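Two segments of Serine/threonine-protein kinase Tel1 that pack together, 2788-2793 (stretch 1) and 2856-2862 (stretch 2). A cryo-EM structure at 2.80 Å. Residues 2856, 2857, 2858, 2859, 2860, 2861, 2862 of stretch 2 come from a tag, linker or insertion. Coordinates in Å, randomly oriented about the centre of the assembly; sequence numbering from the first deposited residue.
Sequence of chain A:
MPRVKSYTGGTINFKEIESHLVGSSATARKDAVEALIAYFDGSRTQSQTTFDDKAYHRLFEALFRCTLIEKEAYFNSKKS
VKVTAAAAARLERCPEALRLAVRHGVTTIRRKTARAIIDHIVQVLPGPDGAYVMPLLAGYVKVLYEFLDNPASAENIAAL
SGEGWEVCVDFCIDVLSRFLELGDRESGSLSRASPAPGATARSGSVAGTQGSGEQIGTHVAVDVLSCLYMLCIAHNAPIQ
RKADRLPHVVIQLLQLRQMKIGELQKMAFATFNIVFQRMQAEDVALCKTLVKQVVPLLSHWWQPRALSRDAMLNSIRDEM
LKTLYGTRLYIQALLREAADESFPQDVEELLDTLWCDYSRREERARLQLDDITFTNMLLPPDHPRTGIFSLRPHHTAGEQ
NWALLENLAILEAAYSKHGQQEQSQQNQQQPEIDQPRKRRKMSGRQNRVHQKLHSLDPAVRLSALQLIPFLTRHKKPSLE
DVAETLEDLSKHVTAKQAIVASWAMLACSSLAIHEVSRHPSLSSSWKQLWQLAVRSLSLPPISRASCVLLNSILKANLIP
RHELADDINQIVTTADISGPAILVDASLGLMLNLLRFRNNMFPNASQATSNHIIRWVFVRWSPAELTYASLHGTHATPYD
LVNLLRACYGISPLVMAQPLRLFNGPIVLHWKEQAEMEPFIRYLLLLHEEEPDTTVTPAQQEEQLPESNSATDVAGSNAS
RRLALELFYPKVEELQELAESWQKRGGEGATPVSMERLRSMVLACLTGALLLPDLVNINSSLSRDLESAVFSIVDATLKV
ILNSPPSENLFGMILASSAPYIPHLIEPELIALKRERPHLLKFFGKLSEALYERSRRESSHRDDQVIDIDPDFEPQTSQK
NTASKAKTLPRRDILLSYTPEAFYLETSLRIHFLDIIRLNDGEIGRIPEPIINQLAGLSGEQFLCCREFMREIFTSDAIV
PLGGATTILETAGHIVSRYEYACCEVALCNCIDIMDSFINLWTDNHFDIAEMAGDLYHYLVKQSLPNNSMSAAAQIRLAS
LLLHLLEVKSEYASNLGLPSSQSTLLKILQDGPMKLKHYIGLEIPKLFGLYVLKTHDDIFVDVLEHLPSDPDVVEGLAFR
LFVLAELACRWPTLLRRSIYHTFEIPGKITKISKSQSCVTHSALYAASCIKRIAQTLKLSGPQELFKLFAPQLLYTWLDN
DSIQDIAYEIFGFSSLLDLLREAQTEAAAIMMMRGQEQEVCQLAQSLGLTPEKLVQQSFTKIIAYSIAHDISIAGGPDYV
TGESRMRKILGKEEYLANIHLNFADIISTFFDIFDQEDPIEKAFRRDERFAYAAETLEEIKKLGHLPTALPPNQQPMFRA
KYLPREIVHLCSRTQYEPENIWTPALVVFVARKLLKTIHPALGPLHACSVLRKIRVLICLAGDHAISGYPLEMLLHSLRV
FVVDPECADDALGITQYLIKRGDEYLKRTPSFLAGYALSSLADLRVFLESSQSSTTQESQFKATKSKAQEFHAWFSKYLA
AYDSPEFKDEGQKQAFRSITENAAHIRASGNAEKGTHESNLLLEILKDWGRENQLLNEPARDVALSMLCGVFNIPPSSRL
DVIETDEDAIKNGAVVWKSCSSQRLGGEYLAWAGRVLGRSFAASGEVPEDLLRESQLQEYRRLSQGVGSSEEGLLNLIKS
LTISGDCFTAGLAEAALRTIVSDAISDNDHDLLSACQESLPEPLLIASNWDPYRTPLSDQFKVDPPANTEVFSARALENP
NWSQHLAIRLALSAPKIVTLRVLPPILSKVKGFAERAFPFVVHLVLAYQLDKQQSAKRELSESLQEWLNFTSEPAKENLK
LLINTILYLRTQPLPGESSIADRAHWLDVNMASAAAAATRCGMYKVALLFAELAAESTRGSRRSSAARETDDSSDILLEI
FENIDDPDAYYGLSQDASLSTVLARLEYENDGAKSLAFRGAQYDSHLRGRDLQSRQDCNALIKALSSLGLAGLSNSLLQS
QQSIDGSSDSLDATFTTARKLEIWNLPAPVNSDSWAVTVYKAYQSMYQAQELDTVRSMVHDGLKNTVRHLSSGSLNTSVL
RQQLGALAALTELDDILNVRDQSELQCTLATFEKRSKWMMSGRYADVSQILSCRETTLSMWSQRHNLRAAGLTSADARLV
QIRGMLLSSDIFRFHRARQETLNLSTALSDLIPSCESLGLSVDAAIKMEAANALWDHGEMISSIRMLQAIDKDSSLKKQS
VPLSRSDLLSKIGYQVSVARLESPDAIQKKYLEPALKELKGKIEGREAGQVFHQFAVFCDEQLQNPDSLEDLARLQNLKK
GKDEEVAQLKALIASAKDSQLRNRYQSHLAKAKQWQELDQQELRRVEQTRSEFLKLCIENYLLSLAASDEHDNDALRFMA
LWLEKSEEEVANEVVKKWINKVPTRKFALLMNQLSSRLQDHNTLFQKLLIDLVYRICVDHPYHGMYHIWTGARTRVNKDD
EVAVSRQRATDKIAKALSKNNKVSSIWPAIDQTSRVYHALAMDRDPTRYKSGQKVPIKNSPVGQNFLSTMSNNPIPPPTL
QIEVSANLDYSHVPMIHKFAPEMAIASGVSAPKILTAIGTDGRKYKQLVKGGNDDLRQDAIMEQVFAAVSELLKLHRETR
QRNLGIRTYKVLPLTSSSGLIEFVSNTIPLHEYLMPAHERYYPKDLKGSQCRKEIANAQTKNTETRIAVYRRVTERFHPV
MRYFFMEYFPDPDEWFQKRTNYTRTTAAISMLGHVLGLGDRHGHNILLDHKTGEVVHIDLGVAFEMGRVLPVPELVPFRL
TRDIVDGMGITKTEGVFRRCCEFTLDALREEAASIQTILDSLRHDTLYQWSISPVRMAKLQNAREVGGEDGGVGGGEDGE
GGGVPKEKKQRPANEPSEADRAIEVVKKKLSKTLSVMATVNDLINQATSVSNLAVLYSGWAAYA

Stretch 1, residues 2788-2793: RVLPVP
Stretch 2 (2856-2862) RMAKLQN

Contact in Tel1 between an irregular segment, 2788-2793, and stretch 2856-2862, whose residues 2856-2860 continue a helix begun earlier; all of stretch 2 comes from an insertion into the natural sequence. At the apolar centre, L2790 (phi/psi -62/169, chi1 m, chi2 t) directs its CA-to-CB bond toward the helix, CA of L2790 lying 6.8 Å from CA of M2857. CD2 of L2790 lies 4.0 Å from CE of M2857 and 4.5 Å from CD1 of L2860 (m, t), so one methyl meets side chains three residues apart. M2857 leaves its backbone sideways, but its t, t, m chain brings the end nearer, with CE of M2857 4.1 Å from O of V2789. P2791 (-59/-50, C-gamma exo) adds CD at 4.3 Å from CG of M2857. Q2861 (-130/48) is the first residue to leave helical phi/psi; CA of Q2861 is 7.6 Å from CA of P2791. The CA-to-CB bond of Q2861 points toward stretch 1; chi1 m, chi2 t and chi3 7° complete the side chain, and NE2 of Q2861 passes 3.3 Å from CD1 of L2790. At the polar edge NE2 of Q2861 donates to O of V2792 (-104/97; 2.9 Å, 177°), and N of V2792 donates to OE1 of Q2861 (3.2 Å, 152°). One side chain thus satisfies both backbone polar groups of V2792.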

# COMPACT_ATOMS: atom_id res chain seq x y z
N ARG A 2788 34.83 -11.50 5.02
CA ARG A 2788 35.15 -10.53 6.05
C ARG A 2788 35.80 -11.17 7.26
O ARG A 2788 35.94 -10.52 8.30
CB ARG A 2788 33.91 -9.74 6.46
CG ARG A 2788 32.68 -10.56 6.70
CD ARG A 2788 31.50 -9.64 6.86
NE ARG A 2788 31.18 -8.97 5.61
CZ ARG A 2788 30.66 -7.75 5.52
NH1 ARG A 2788 30.40 -7.23 4.33
NH2 ARG A 2788 30.42 -7.05 6.62
N VAL A 2789 36.20 -12.44 7.15
CA VAL A 2789 37.00 -13.12 8.16
C VAL A 2789 38.47 -13.18 7.78
O VAL A 2789 39.31 -13.54 8.62
CB VAL A 2789 36.43 -14.53 8.42
CG1 VAL A 2789 37.04 -15.16 9.64
CG2 VAL A 2789 34.94 -14.46 8.58
N LEU A 2790 38.82 -12.80 6.56
CA LEU A 2790 40.19 -12.82 6.08
C LEU A 2790 41.07 -11.88 6.90
O LEU A 2790 40.55 -11.10 7.70
CB LEU A 2790 40.22 -12.44 4.60
CG LEU A 2790 39.28 -13.24 3.70
CD1 LEU A 2790 39.36 -12.74 2.28
CD2 LEU A 2790 39.62 -14.70 3.76
N PRO A 2791 42.40 -11.95 6.75
CA PRO A 2791 43.26 -11.00 7.48
C PRO A 2791 42.97 -9.54 7.16
O PRO A 2791 42.83 -8.73 8.08
CB PRO A 2791 44.66 -11.41 7.04
CG PRO A 2791 44.54 -12.84 6.77
CD PRO A 2791 43.19 -13.05 6.18
N VAL A 2792 42.91 -9.17 5.88
CA VAL A 2792 42.47 -7.84 5.48
C VAL A 2792 41.05 -7.98 4.95
O VAL A 2792 40.86 -8.33 3.78
CB VAL A 2792 43.40 -7.24 4.42
CG1 VAL A 2792 43.19 -5.75 4.33
CG2 VAL A 2792 44.83 -7.55 4.75
N PRO A 2793 40.03 -7.72 5.76
CA PRO A 2793 38.67 -8.13 5.40
C PRO A 2793 38.14 -7.41 4.18
O PRO A 2793 38.58 -6.32 3.81
CB PRO A 2793 37.86 -7.76 6.65
CG PRO A 2793 38.85 -7.58 7.72
CD PRO A 2793 40.08 -7.08 7.08
N ARG A 2856 42.85 -22.38 1.70
CA ARG A 2856 42.41 -21.38 0.74
C ARG A 2856 42.54 -19.98 1.30
O ARG A 2856 42.76 -19.03 0.54
CB ARG A 2856 40.98 -21.66 0.29
CG ARG A 2856 40.53 -20.76 -0.86
CD ARG A 2856 39.19 -21.17 -1.42
NE ARG A 2856 38.77 -20.29 -2.51
CZ ARG A 2856 37.71 -20.51 -3.28
NH1 ARG A 2856 36.96 -21.58 -3.10
NH2 ARG A 2856 37.41 -19.65 -4.24
N MET A 2857 42.41 -19.82 2.62
CA MET A 2857 42.60 -18.50 3.21
C MET A 2857 44.02 -18.00 3.00
O MET A 2857 44.24 -16.79 2.85
CB MET A 2857 42.25 -18.54 4.70
CG MET A 2857 42.51 -17.24 5.41
SD MET A 2857 41.93 -17.24 7.12
CE MET A 2857 40.17 -17.16 6.86
N ALA A 2858 45.00 -18.90 2.98
CA ALA A 2858 46.36 -18.51 2.62
C ALA A 2858 46.55 -18.41 1.12
O ALA A 2858 47.43 -17.68 0.66
CB ALA A 2858 47.36 -19.51 3.21
N LYS A 2859 45.74 -19.12 0.35
CA LYS A 2859 45.79 -18.99 -1.10
C LYS A 2859 45.11 -17.72 -1.61
O LYS A 2859 45.27 -17.39 -2.79
CB LYS A 2859 45.14 -20.22 -1.75
CG LYS A 2859 45.53 -20.45 -3.20
CD LYS A 2859 45.02 -21.79 -3.70
CE LYS A 2859 45.44 -22.05 -5.14
NZ LYS A 2859 44.94 -23.36 -5.64
N LEU A 2860 44.37 -17.01 -0.76
CA LEU A 2860 43.61 -15.84 -1.19
C LEU A 2860 44.31 -14.52 -0.92
O LEU A 2860 44.19 -13.60 -1.73
CB LEU A 2860 42.24 -15.81 -0.50
CG LEU A 2860 41.16 -16.74 -1.05
CD1 LEU A 2860 39.88 -16.58 -0.28
CD2 LEU A 2860 40.92 -16.47 -2.52
N GLN A 2861 45.03 -14.38 0.19
CA GLN A 2861 45.62 -13.10 0.57
C GLN A 2861 47.10 -13.25 0.90
O GLN A 2861 47.58 -12.77 1.93
CB GLN A 2861 44.88 -12.48 1.74
CG GLN A 2861 43.51 -12.01 1.38
CD GLN A 2861 43.06 -10.88 2.24
OE1 GLN A 2861 43.83 -10.35 3.03
NE2 GLN A 2861 41.80 -10.50 2.11
N ASN A 2862 47.83 -13.92 0.03
CA ASN A 2862 49.29 -13.98 0.10
C ASN A 2862 49.80 -14.45 1.46
O ASN A 2862 50.26 -13.65 2.27
CB ASN A 2862 49.88 -12.62 -0.24
CG ASN A 2862 51.37 -12.67 -0.47
OD1 ASN A 2862 51.94 -13.74 -0.66
ND2 ASN A 2862 52.01 -11.51 -0.47